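Side-chain contacts in endoribonuclease MazF4 (Mycobacterium tuberculosis, PDB 5XE2), which cleaves single-stranded mRNA at UCGCU sequences as the toxin of a type II toxin-antitoxin pair, its action neutralised by the cognate antitoxin MazE4: residues G84-T87 with P88-N92; N92-N95 with T96-T100. All coordinates share one frame; numbering follows the deposited sequence.

Contact 1 of 2, residues G84-T87 with P88-N92; sequences GEVT and PATMN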
loop_
_atom_site.group_PDB
_atom_site.type_symbol
_atom_site.label_atom_id
_atom_site.label_comp_id
_atom_site.label_asym_id
_atom_site.label_seq_id
_atom_site.Cartn_x
_atom_site.Cartn_y
_atom_site.Cartn_z
ATOM N N GLY A 84 20.218 -4.357 -0.139
ATOM C CA GLY A 84 20.748 -3.054 -0.484
ATOM C C GLY A 84 19.696 -1.975 -0.369
ATOM O O GLY A 84 18.579 -2.217 0.098
ATOM N N GLU A 85 20.086 -0.786 -0.811
ATOM C CA GLU A 85 19.309 0.423 -0.657
ATOM C C GLU A 85 19.188 1.113 -2.012
ATOM O O GLU A 85 20.190 1.366 -2.683
ATOM C CB GLU A 85 20.002 1.337 0.340
ATOM C CG GLU A 85 19.189 2.554 0.741
ATOM C CD GLU A 85 19.817 3.328 1.884
ATOM O OE1 GLU A 85 20.832 2.859 2.456
ATOM O OE2 GLU A 85 19.282 4.412 2.213
ATOM N N VAL A 86 17.951 1.405 -2.398
ATOM C CA VAL A 86 17.656 2.058 -3.664
ATOM C C VAL A 86 18.096 3.521 -3.592
ATOM O O VAL A 86 18.038 4.145 -2.522
ATOM C CB VAL A 86 16.150 1.893 -3.993
ATOM C CG1 VAL A 86 15.720 2.762 -5.151
ATOM C CG2 VAL A 86 15.862 0.432 -4.307
ATOM N N THR A 87 18.561 4.057 -4.718
ATOM C CA THR A 87 19.065 5.434 -4.758
ATOM C C THR A 87 17.915 6.428 -4.528
ATOM O O THR A 87 16.754 6.102 -4.806
ATOM C CB THR A 87 19.733 5.769 -6.100
ATOM O OG1 THR A 87 18.806 5.536 -7.166
ATOM C CG2 THR A 87 20.997 4.933 -6.315
ATOM N N PRO A 88 18.222 7.630 -3.999
ATOM C CA PRO A 88 17.194 8.665 -3.893
ATOM C C PRO A 88 16.508 9.009 -5.209
ATOM O O PRO A 88 15.302 9.230 -5.217
ATOM C CB PRO A 88 17.968 9.864 -3.358
ATOM C CG PRO A 88 19.024 9.247 -2.504
ATOM C CD PRO A 88 19.433 7.997 -3.236
ATOM N N ALA A 89 17.264 9.047 -6.306
ATOM C CA ALA A 89 16.689 9.249 -7.636
ATOM C C ALA A 89 15.630 8.197 -7.966
ATOM O O ALA A 89 14.520 8.538 -8.361
ATOM C CB ALA A 89 17.777 9.235 -8.705
ATOM N N THR A 90 15.975 6.922 -7.811
ATOM C CA THR A 90 15.013 5.852 -8.097
ATOM C C THR A 90 13.826 5.885 -7.113
ATOM O O THR A 90 12.694 5.643 -7.523
ATOM C CB THR A 90 15.694 4.472 -8.162
ATOM O OG1 THR A 90 16.640 4.466 -9.240
ATOM C CG2 THR A 90 14.673 3.338 -8.399
ATOM N N MET A 91 14.076 6.226 -5.842
ATOM C CA MET A 91 12.986 6.347 -4.849
ATOM C C MET A 91 11.967 7.428 -5.203
ATOM O O MET A 91 10.771 7.249 -4.948
ATOM C CB MET A 91 13.518 6.601 -3.429
ATOM C CG MET A 91 14.034 5.373 -2.693
ATOM S SD MET A 91 12.908 3.952 -2.654
ATOM C CE MET A 91 11.479 4.593 -1.804
ATOM N N ASN A 92 12.434 8.541 -5.783
ATOM C CA ASN A 92 11.537 9.615 -6.231
ATOM C C ASN A 92 10.576 9.157 -7.310
ATOM O O ASN A 92 9.411 9.536 -7.292
ATOM C CB ASN A 92 12.322 10.840 -6.727
ATOM C CG ASN A 92 12.857 11.701 -5.593
ATOM O OD1 ASN A 92 12.313 11.716 -4.488
ATOM N ND2 ASN A 92 13.924 12.435 -5.867
#

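Contact 2 of 2, residues N92-N95 with T96-T100; sequences NKIN and TALAT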
loop_
_atom_site.group_PDB
_atom_site.type_symbol
_atom_site.label_atom_id
_atom_site.label_comp_id
_atom_site.label_asym_id
_atom_site.label_seq_id
_atom_site.Cartn_x
_atom_site.Cartn_y
_atom_site.Cartn_z
ATOM N N ASN A 92 12.434 8.541 -5.783
ATOM C CA ASN A 92 11.537 9.615 -6.231
ATOM C C ASN A 92 10.576 9.157 -7.310
ATOM O O ASN A 92 9.411 9.536 -7.292
ATOM C CB ASN A 92 12.322 10.840 -6.727
ATOM C CG ASN A 92 12.857 11.701 -5.593
ATOM O OD1 ASN A 92 12.313 11.716 -4.488
ATOM N ND2 ASN A 92 13.924 12.435 -5.867
ATOM N N LYS A 93 11.068 8.345 -8.246
ATOM C CA LYS A 93 10.213 7.692 -9.247
ATOM C C LYS A 93 9.222 6.755 -8.569
ATOM O O LYS A 93 8.060 6.697 -8.950
ATOM C CB LYS A 93 11.038 6.883 -10.253
ATOM C CG LYS A 93 11.984 7.695 -11.120
ATOM C CD LYS A 93 12.784 6.782 -12.039
ATOM C CE LYS A 93 14.016 7.471 -12.581
ATOM N NZ LYS A 93 14.842 6.548 -13.416
ATOM N N ILE A 94 9.698 6.016 -7.569
ATOM C CA ILE A 94 8.836 5.118 -6.802
ATOM C C ILE A 94 7.744 5.898 -6.074
ATOM O O ILE A 94 6.604 5.448 -6.045
ATOM C CB ILE A 94 9.643 4.206 -5.845
ATOM C CG1 ILE A 94 10.466 3.210 -6.665
ATOM C CG2 ILE A 94 8.720 3.454 -4.882
ATOM C CD1 ILE A 94 11.651 2.635 -5.925
ATOM N N ASN A 95 8.071 7.070 -5.520
ATOM C CA ASN A 95 7.041 7.901 -4.873
ATOM C C ASN A 95 5.901 8.253 -5.816
ATOM O O ASN A 95 4.735 8.197 -5.431
ATOM C CB ASN A 95 7.618 9.197 -4.316
ATOM C CG ASN A 95 8.624 8.970 -3.210
ATOM O OD1 ASN A 95 8.624 7.934 -2.532
ATOM N ND2 ASN A 95 9.487 9.950 -3.013
ATOM N N THR A 96 6.245 8.617 -7.048
ATOM C CA THR A 96 5.245 8.984 -8.053
ATOM C C THR A 96 4.420 7.764 -8.440
ATOM O O THR A 96 3.196 7.854 -8.542
ATOM C CB THR A 96 5.909 9.603 -9.300
ATOM O OG1 THR A 96 6.702 10.719 -8.888
ATOM C CG2 THR A 96 4.861 10.078 -10.309
ATOM N N ALA A 97 5.103 6.635 -8.643
ATOM C CA ALA A 97 4.454 5.372 -8.987
ATOM C C ALA A 97 3.442 4.915 -7.914
ATOM O O ALA A 97 2.315 4.513 -8.234
ATOM C CB ALA A 97 5.508 4.299 -9.227
ATOM N N LEU A 98 3.847 4.980 -6.646
ATOM C CA LEU A 98 2.947 4.693 -5.524
ATOM C C LEU A 98 1.716 5.608 -5.499
ATOM O O LEU A 98 0.592 5.137 -5.312
ATOM C CB LEU A 98 3.695 4.816 -4.199
ATOM C CG LEU A 98 4.743 3.760 -3.855
ATOM C CD1 LEU A 98 5.567 4.229 -2.672
ATOM C CD2 LEU A 98 4.086 2.420 -3.549
ATOM N N ALA A 99 1.926 6.914 -5.690
ATOM C CA ALA A 99 0.811 7.870 -5.779
ATOM C C ALA A 99 -0.167 7.512 -6.912
ATOM O O ALA A 99 -1.382 7.563 -6.731
ATOM C CB ALA A 99 1.337 9.295 -5.954
ATOM N N THR A 100 0.370 7.125 -8.066
ATOM C CA THR A 100 -0.459 6.703 -9.199
ATOM C C THR A 100 -1.216 5.408 -8.907
ATOM O O THR A 100 -2.417 5.305 -9.197
ATOM C CB THR A 100 0.379 6.569 -10.484
ATOM O OG1 THR A 100 0.996 7.826 -10.758
ATOM C CG2 THR A 100 -0.488 6.187 -11.673
HETATM O O HOH W 1 8.140 12.240 -7.143
#

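Contact 1 of 2, residues G84-T87 with P88-N92
Two first torsions bring Thr87 OG1 and Val86 CG1 up to the first turn of helix 88-101, where Thr90 and Met91 meet them. In Thr87, chi1 of 57° sets OG1 between the backbone N and the carbonyl carbon, where it accepts the amide of Thr90 (N to OG1 3.2 Å, N-H...O angle 161°). In Val86, chi1 of 169° carries CG1 away from its own N and across the Thr90 side chain at about a right angle. There Val86 CG1 meets Thr90 CG2 at 3.5 Å, closer than usual for two methyl groups, so the packing is tight. Met91, bent at chi2 and chi3, brings its sulfur alongside the same methyl, with SD 3.9 Å from Val86 CG1. Its amide also closes the first helical turn: Met91 N donates a hydrogen bond to Thr87 O at 2.9 Å. Asp60 ties the junction down from outside: OD1 accepts the amide of Thr87 and OD2 is hydrogen-bonded to Thr90 OG1. Leu24 of strand 21-25 packs against both Val86 and Met91. A side-chain oxygen accepting from the amide three residues on, with proline at the first helical position, marks Thr87 as the N-cap of helix 88-101 in the MazF fold.

Contact 2 of 2, residues N92-N95 with T96-T100
Asn95, Thr96 and Ile94 bury the most surface where 92-95 runs on into 96-100, and they do so as neighbours within one continuous alpha-helix, the C-terminal helix 88-101 of this MazF-family chain. The helical ladder is the evidence: Ala97 N, Leu98 N and Ala99 N bond to the carbonyl oxygens of Lys93, Ile94 and Asn95, each four residues back. The straightest of these is Leu98 N to Ile94 O, 2.9 Å with an N-H...O angle of 172°.

Ile94 and Leu98, one turn apart, lie side by side and point the same way. With chi1 at -68°, Ile94 turns CG2 anti to its own N, and this branch meets Leu98 CD1 at 3.9 Å; Leu98 CG also lies against the carbonyl of the same residue, 3.3 Å from Ile94 O. The pair faces the sheet, Ile94 packing on Val66 and Val54, Leu98 on Ala68 and Ile71.

Asn95 has most of its contact through its backbone and CB, while its amide end looks elsewhere: OD1 accepts a hydrogen bond from Arg8 NH2, which satisfies this buried oxygen. Leu104 of the second subunit packs against both Asn95 and Leu98, and Trp106 of that subunit against Thr96 and Ala99, placing this side of the helix at the dimer interface.

On the partly exposed flank, Thr96 N makes a weak hydrogen bond to Asn92 O, 3.3 Å long. A water molecule bridges the same turn of the helix, donating to Asn92 O at 3.0 Å and hydrogen-bonded to Thr96 OG1 at 2.7 Å.

How the contacts relate
Contact 1 comes first along the chain and contact 2 follows without a break, Asn92 belonging to both; their centres are 12 Å apart. Contact 1 spans the passage from strand 82-85, outermost in the sheet within this chain, into helix 88-101, while contact 2 lies wholly inside that helix. A direct packing link joins them, Val86 CG1 meeting Ile94 CD1 at 4.1 Å. The surroundings change along the helix: the first contact is bordered by strand 21-25 and the loop carrying Asp60, with no other chain touching it, whereas the second packs on strands 53-55 and 65-75. One helix thus runs from near the end of strand 82-85 to the interface with the second subunit.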